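Local atomic coordinates of beta-catenin homolog sys-1 (Caenorhabditis elegans, PDB entry 3C2G), a protein that acts as a beta-catenin in Wnt asymmetry signalling, binding the TCF factor pop-1 directly and activating or repressing target genes. Residues A230-S235 and R262-L267. Sequence-based numbering, arbitrary orientation.
Sequences AVMIGS and RTFDLL
The ring of Phe-264 meets Met-232, a selenomethionine, obliquely: the selenium SE lies 4.7 Å from the ring centroid and 72° off the ring normal. It approaches the CE1 side of the ring, 3.4 Å from Phe-264 CE1, and forms a Met-aromatic contact. Phe-264 CG stands anti to the carbonyl carbon, and although its CB does not point straight across, the ring at the end of the side chain comes nearer and reaches Met-232. The two side chains cross at about a right angle, and Val-292 of helix 285-292 touches both. Antiparallel helix pairing of this kind builds the armadillo domain, a superhelix of stacked helices; here the axes of 230-235, on helix 224-239, and 262-267, on helix 251-270, come within 10.3 Å and are nearly antiparallel (163°), and no hydrogen bond links the two segments. Beside the ring, Thr-263 offers its methyl CG2 to Met-232 CG at 3.9 Å. With CG2 anti to the backbone N, Thr-263 OG1 sits beside that nitrogen (chi1 -62°), where it hydrogen-bonds Val-259 O one turn back, while Val-231 CG1 packs 4.0 Å from this hydroxyl. Within helix 224-239, Val-231 O takes two donors from opposite faces of the carbonyl plane, Ser-235 N and, at 2.9 Å, Ser-235 OG; the side chain of buried Ser-235 thus bonds back onto its own helix.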
loop_
_atom_site.group_PDB
_atom_site.type_symbol
_atom_site.label_atom_id
_atom_site.label_comp_id
_atom_site.label_asym_id
_atom_site.label_seq_id
_atom_site.Cartn_x
_atom_site.Cartn_y
_atom_site.Cartn_z
ATOM N N ALA A 230 -2.872 -15.742 13.805
ATOM C CA ALA A 230 -2.338 -16.895 14.531
ATOM C C ALA A 230 -1.401 -17.719 13.634
ATOM O O ALA A 230 -0.454 -18.327 14.121
ATOM C CB ALA A 230 -3.442 -17.734 15.108
ATOM N N VAL A 231 -1.646 -17.675 12.329
ATOM C CA VAL A 231 -0.799 -18.330 11.343
ATOM C C VAL A 231 0.557 -17.614 11.206
ATOM O O VAL A 231 1.607 -18.265 11.184
ATOM C CB VAL A 231 -1.529 -18.460 9.957
ATOM C CG1 VAL A 231 -0.581 -18.914 8.868
ATOM C CG2 VAL A 231 -2.726 -19.405 10.056
HETATM N N MSE A 232 0.522 -16.288 11.091
HETATM C CA MSE A 232 1.723 -15.445 11.162
HETATM C C MSE A 232 2.593 -15.854 12.356
HETATM O O MSE A 232 3.786 -16.102 12.224
HETATM C CB MSE A 232 1.301 -14.006 11.402
HETATM C CG MSE A 232 1.437 -12.995 10.280
HETATM SE SE MSE A 232 1.187 -11.225 11.187
HETATM C CE MSE A 232 2.381 -11.561 12.671
ATOM N N ILE A 233 1.962 -15.926 13.522
ATOM C CA ILE A 233 2.652 -16.098 14.779
ATOM C C ILE A 233 3.133 -17.524 14.993
ATOM O O ILE A 233 4.259 -17.732 15.433
ATOM C CB ILE A 233 1.788 -15.601 15.963
ATOM C CG1 ILE A 233 1.651 -14.082 15.885
ATOM C CG2 ILE A 233 2.385 -16.013 17.311
ATOM C CD1 ILE A 233 2.986 -13.326 15.989
ATOM N N GLY A 234 2.269 -18.488 14.705
ATOM C CA GLY A 234 2.652 -19.886 14.644
ATOM C C GLY A 234 3.857 -20.142 13.753
ATOM O O GLY A 234 4.758 -20.877 14.135
ATOM N N SER A 235 3.889 -19.538 12.573
ATOM C CA SER A 235 5.049 -19.689 11.699
ATOM C C SER A 235 6.267 -19.005 12.302
ATOM O O SER A 235 7.374 -19.568 12.287
ATOM C CB SER A 235 4.785 -19.139 10.292
ATOM O OG SER A 235 3.621 -19.699 9.700
ATOM N N ARG A 262 2.971 -14.422 2.326
ATOM C CA ARG A 262 1.665 -14.493 1.693
ATOM C C ARG A 262 0.529 -14.142 2.660
ATOM O O ARG A 262 -0.524 -13.668 2.242
ATOM C CB ARG A 262 1.443 -15.871 1.053
ATOM C CG ARG A 262 2.338 -16.144 -0.181
ATOM C CD ARG A 262 2.076 -17.562 -0.711
ATOM N NE ARG A 262 2.966 -17.972 -1.798
ATOM C CZ ARG A 262 2.586 -18.159 -3.062
ATOM N NH1 ARG A 262 1.317 -17.976 -3.422
ATOM N NH2 ARG A 262 3.480 -18.539 -3.968
ATOM N N THR A 263 0.733 -14.381 3.948
ATOM C CA THR A 263 -0.232 -13.934 4.946
ATOM C C THR A 263 -0.244 -12.406 5.049
ATOM O O THR A 263 -1.312 -11.817 5.156
ATOM C CB THR A 263 0.047 -14.560 6.299
ATOM O OG1 THR A 263 -0.097 -15.980 6.185
ATOM C CG2 THR A 263 -0.914 -14.044 7.353
ATOM N N PHE A 264 0.927 -11.772 4.986
ATOM C CA PHE A 264 0.990 -10.317 4.940
ATOM C C PHE A 264 0.264 -9.806 3.696
ATOM O O PHE A 264 -0.542 -8.881 3.779
ATOM C CB PHE A 264 2.444 -9.792 4.942
ATOM C CG PHE A 264 3.172 -9.920 6.274
ATOM C CD1 PHE A 264 2.495 -9.856 7.485
ATOM C CD2 PHE A 264 4.565 -10.064 6.298
ATOM C CE1 PHE A 264 3.191 -9.945 8.702
ATOM C CE2 PHE A 264 5.271 -10.153 7.505
ATOM C CZ PHE A 264 4.584 -10.093 8.708
ATOM N N ASP A 265 0.553 -10.405 2.547
ATOM C CA ASP A 265 -0.073 -10.018 1.279
ATOM C C ASP A 265 -1.599 -10.171 1.316
ATOM O O ASP A 265 -2.314 -9.286 0.869
ATOM C CB ASP A 265 0.518 -10.832 0.121
ATOM C CG ASP A 265 -0.055 -10.430 -1.244
ATOM O OD1 ASP A 265 0.056 -9.239 -1.628
ATOM O OD2 ASP A 265 -0.621 -11.306 -1.937
ATOM N N LEU A 266 -2.092 -11.279 1.869
ATOM C CA LEU A 266 -3.536 -11.515 1.952
ATOM C C LEU A 266 -4.240 -10.507 2.897
ATOM O O LEU A 266 -5.244 -9.882 2.513
ATOM C CB LEU A 266 -3.837 -12.970 2.325
ATOM C CG LEU A 266 -5.299 -13.423 2.352
ATOM C CD1 LEU A 266 -6.054 -13.085 1.060
ATOM C CD2 LEU A 266 -5.416 -14.922 2.674
ATOM N N LEU A 267 -3.705 -10.326 4.103
ATOM C CA LEU A 267 -4.185 -9.260 5.002
ATOM C C LEU A 267 -4.199 -7.874 4.342
ATOM O O LEU A 267 -5.155 -7.126 4.497
ATOM C CB LEU A 267 -3.347 -9.213 6.266
ATOM C CG LEU A 267 -3.604 -10.385 7.189
ATOM C CD1 LEU A 267 -2.435 -10.537 8.122
ATOM C CD2 LEU A 267 -4.926 -10.203 7.911
#